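PDB 6E4O: RNA-binding protein, putative from Trypanosoma brucei, which probably binds mRNA, its RNA recognition motif using several surfaces to bind and remodel RNA. Local coordinates for residues 31-36 against 41-46. Sequence-based numbering, arbitrary orientation.
Sequences TFCKVF and AVVEFV
Phe-32 lays its ring along its own strand, with the CD2-CE2 edge turned to Val-42. Its CB packs on Glu-44 CB at 3.8 Å; chi1 of -180° sets CG beside the carbonyl carbon, which leans the ring forward along 31-36 in the direction of Lys-34, CD2 meeting Val-42 O edge-on at 3.4 Å, near the ring plane, and CE2 reaching Val-42 CG1 at 4.2 Å. Beyond it the Phe-36 ring comes obliquely from the other end, CE1 3.9 Å from Val-42 CG2, so the beta-branched valine has a methyl for each aromatic. The hairpin formed by 31-36 and 41-46 supplies the edge and the adjoining strand of the RRM sheet. Cys-33 and Val-43, small apolar side chains, fill the side under helix 17-24: Cys-33 SG touches Val-43 CG2, and both pack on Leu-20. Lys-34 and Val-42 form a hydrogen-bonded pair, each N donating to the other's O, but a classic bulge interrupts the pairing where Thr-31 and Phe-32 both face Glu-44: Glu-44 O accepts Thr-31 N at 2.8 Å and, weakly, Phe-32 N. The short hydroxyl of Thr-31 stays close to the backbone, where two waters link OG1 to Glu-44 OE1 and Phe-45 O, while Glu-44 OE2 forms a salt bridge with Arg-5.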
ATOM      1  N   THR A  31      -9.294  -0.600  -3.960  1.00 16.45           N
ATOM      2  CA  THR A  31     -10.006  -0.241  -5.188  1.00 16.10           C
ATOM      3  C   THR A  31      -9.098   0.297  -6.300  1.00 19.00           C
ATOM      4  O   THR A  31      -9.502   0.369  -7.460  1.00 21.45           O
ATOM      5  CB  THR A  31     -11.093   0.817  -4.925  1.00 17.52           C
ATOM      6  OG1 THR A  31     -10.475   2.005  -4.427  1.00 19.62           O
ATOM      7  CG2 THR A  31     -12.106   0.319  -3.908  1.00 18.88           C
ATOM      8  N   PHE A  32      -7.891   0.709  -5.942  1.00 14.35           N
ATOM      9  CA  PHE A  32      -6.920   1.210  -6.921  1.00 11.47           C
ATOM     10  C   PHE A  32      -5.557   0.786  -6.415  1.00 14.19           C
ATOM     11  O   PHE A  32      -5.262   0.930  -5.237  1.00 13.55           O
ATOM     12  CB  PHE A  32      -6.989   2.738  -7.021  1.00 15.41           C
ATOM     13  CG  PHE A  32      -6.023   3.343  -8.011  1.00 15.23           C
ATOM     14  CD1 PHE A  32      -6.429   3.647  -9.303  1.00 14.41           C
ATOM     15  CD2 PHE A  32      -4.717   3.645  -7.637  1.00 11.64           C
ATOM     16  CE1 PHE A  32      -5.545   4.221 -10.208  1.00 17.67           C
ATOM     17  CE2 PHE A  32      -3.825   4.218  -8.536  1.00 13.70           C
ATOM     18  CZ  PHE A  32      -4.244   4.508  -9.826  1.00 16.20           C
ATOM     19  N   CYS A  33      -4.733   0.228  -7.287  1.00 12.53           N
ATOM     20  CA  CYS A  33      -3.396  -0.165  -6.867  1.00 10.12           C
ATOM     21  C   CYS A  33      -2.501  -0.170  -8.090  1.00 15.24           C
ATOM     22  O   CYS A  33      -2.596  -1.059  -8.937  1.00 18.53           O
ATOM     23  CB  CYS A  33      -3.411  -1.555  -6.213  1.00 12.91           C
ATOM     24  SG  CYS A  33      -1.858  -1.956  -5.407  1.00 17.44           S
ATOM     25  N   LYS A  34      -1.647   0.838  -8.191  1.00 13.46           N
ATOM     26  CA  LYS A  34      -0.752   0.939  -9.333  1.00 11.35           C
ATOM     27  C   LYS A  34       0.671   1.200  -8.879  1.00 10.31           C
ATOM     28  O   LYS A  34       0.908   2.025  -7.988  1.00  9.19           O
ATOM     29  CB  LYS A  34      -1.200   2.075 -10.249  1.00 14.38           C
ATOM     30  CG  LYS A  34      -0.327   2.220 -11.485  1.00 28.65           C
ATOM     31  CD  LYS A  34      -1.144   2.218 -12.767  1.00 37.08           C
ATOM     32  CE  LYS A  34      -1.848   0.891 -12.960  1.00 38.62           C
ATOM     33  NZ  LYS A  34      -2.239   0.674 -14.379  1.00 33.86           N
ATOM     34  N   VAL A  35       1.612   0.517  -9.519  1.00 10.60           N
ATOM     35  CA  VAL A  35       3.021   0.645  -9.188  1.00  9.26           C
ATOM     36  C   VAL A  35       3.685   1.631 -10.128  1.00 12.03           C
ATOM     37  O   VAL A  35       3.375   1.669 -11.320  1.00 11.10           O
ATOM     38  CB  VAL A  35       3.753  -0.712  -9.286  1.00 12.31           C
ATOM     39  CG1 VAL A  35       5.253  -0.530  -9.067  1.00 12.59           C
ATOM     40  CG2 VAL A  35       3.179  -1.689  -8.260  1.00 14.28           C
ATOM     41  N   PHE A  36       4.580   2.441  -9.578  1.00 10.49           N
ATOM     42  CA  PHE A  36       5.292   3.463 -10.335  1.00 11.86           C
ATOM     43  C   PHE A  36       6.796   3.280 -10.172  1.00 12.65           C
ATOM     44  O   PHE A  36       7.244   2.313  -9.561  1.00 14.09           O
ATOM     45  CB  PHE A  36       4.847   4.851  -9.884  1.00 10.02           C
ATOM     46  CG  PHE A  36       3.414   5.105 -10.168  1.00 10.84           C
ATOM     47  CD1 PHE A  36       2.468   5.032  -9.163  1.00 12.29           C
ATOM     48  CD2 PHE A  36       2.993   5.337 -11.471  1.00 10.83           C
ATOM     49  CE1 PHE A  36       1.122   5.230  -9.450  1.00 12.13           C
ATOM     50  CE2 PHE A  36       1.655   5.528 -11.760  1.00 10.19           C
ATOM     51  CZ  PHE A  36       0.722   5.471 -10.753  1.00 10.07           C
ATOM     52  N   ALA A  41       4.164   3.330  -5.169  1.00 10.62           N
ATOM     53  CA  ALA A  41       2.827   2.985  -5.642  1.00  9.23           C
ATOM     54  C   ALA A  41       1.805   3.930  -5.054  1.00  9.84           C
ATOM     55  O   ALA A  41       2.085   4.642  -4.093  1.00 10.26           O
ATOM     56  CB  ALA A  41       2.476   1.531  -5.268  1.00 10.90           C
ATOM     57  N   VAL A  42       0.620   3.944  -5.642  1.00  9.77           N
ATOM     58  CA  VAL A  42      -0.509   4.665  -5.058  1.00  8.62           C
ATOM     59  C   VAL A  42      -1.646   3.675  -4.939  1.00 10.82           C
ATOM     60  O   VAL A  42      -1.929   2.937  -5.876  1.00 12.09           O
ATOM     61  CB  VAL A  42      -0.955   5.846  -5.935  1.00 10.16           C
ATOM     62  CG1 VAL A  42      -2.235   6.484  -5.376  1.00 11.37           C
ATOM     63  CG2 VAL A  42       0.152   6.866  -6.025  1.00  9.06           C
ATOM     64  N   VAL A  43      -2.276   3.659  -3.774  1.00 10.47           N
ATOM     65  CA  VAL A  43      -3.344   2.731  -3.497  1.00 12.79           C
ATOM     66  C   VAL A  43      -4.539   3.502  -2.964  1.00 13.48           C
ATOM     67  O   VAL A  43      -4.376   4.494  -2.267  1.00 12.48           O
ATOM     68  CB  VAL A  43      -2.869   1.712  -2.432  1.00 12.20           C
ATOM     69  CG1 VAL A  43      -3.977   0.729  -2.062  1.00 15.62           C
ATOM     70  CG2 VAL A  43      -1.616   0.977  -2.926  1.00 16.76           C
ATOM     71  N   GLU A  44      -5.742   3.049  -3.299  1.00 12.13           N
ATOM     72  CA  GLU A  44      -6.938   3.570  -2.666  1.00 10.65           C
ATOM     73  C   GLU A  44      -7.725   2.416  -2.091  1.00 13.54           C
ATOM     74  O   GLU A  44      -7.746   1.315  -2.655  1.00 14.10           O
ATOM     75  CB  GLU A  44      -7.802   4.346  -3.656  1.00 16.06           C
ATOM     76  CG  GLU A  44      -7.142   5.601  -4.173  1.00 24.07           C
ATOM     77  CD  GLU A  44      -8.146   6.573  -4.758  1.00 25.55           C
ATOM     78  OE1 GLU A  44      -9.215   6.119  -5.219  1.00 25.57           O
ATOM     79  OE2 GLU A  44      -7.873   7.791  -4.737  1.00 23.32           O
ATOM     80  N   PHE A  45      -8.345   2.657  -0.948  1.00 11.28           N
ATOM     81  CA  PHE A  45      -9.164   1.654  -0.292  1.00 12.41           C
ATOM     82  C   PHE A  45     -10.616   2.074  -0.418  1.00 14.77           C
ATOM     83  O   PHE A  45     -10.912   3.235  -0.721  1.00 14.64           O
ATOM     84  CB  PHE A  45      -8.807   1.556   1.197  1.00 10.14           C
ATOM     85  CG  PHE A  45      -7.430   1.020   1.463  1.00  9.92           C
ATOM     86  CD1 PHE A  45      -6.333   1.868   1.479  1.00 13.98           C
ATOM     87  CD2 PHE A  45      -7.239  -0.328   1.727  1.00 12.18           C
ATOM     88  CE1 PHE A  45      -5.056   1.373   1.734  1.00 13.48           C
ATOM     89  CE2 PHE A  45      -5.966  -0.832   1.982  1.00 14.26           C
ATOM     90  CZ  PHE A  45      -4.877   0.019   1.987  1.00 12.11           C
ATOM     91  N   VAL A  46     -11.516   1.138  -0.142  1.00 15.26           N
ATOM     92  CA  VAL A  46     -12.943   1.417  -0.177  1.00 15.98           C
ATOM     93  C   VAL A  46     -13.342   2.482   0.834  1.00 18.48           C
ATOM     94  O   VAL A  46     -14.175   3.337   0.544  1.00 20.42           O
ATOM     95  CB  VAL A  46     -13.752   0.144   0.093  1.00 19.55           C
ATOM     96  CG1 VAL A  46     -15.247   0.456   0.115  1.00 25.47           C
ATOM     97  CG2 VAL A  46     -13.443  -0.884  -0.969  1.00 21.17           C
TER
HETATM   98  O   HOH W   1     -10.368   3.938  -6.380  1.00 31.96           O
HETATM   99  O   HOH W   2     -11.943   4.153  -2.979  1.00 32.34           O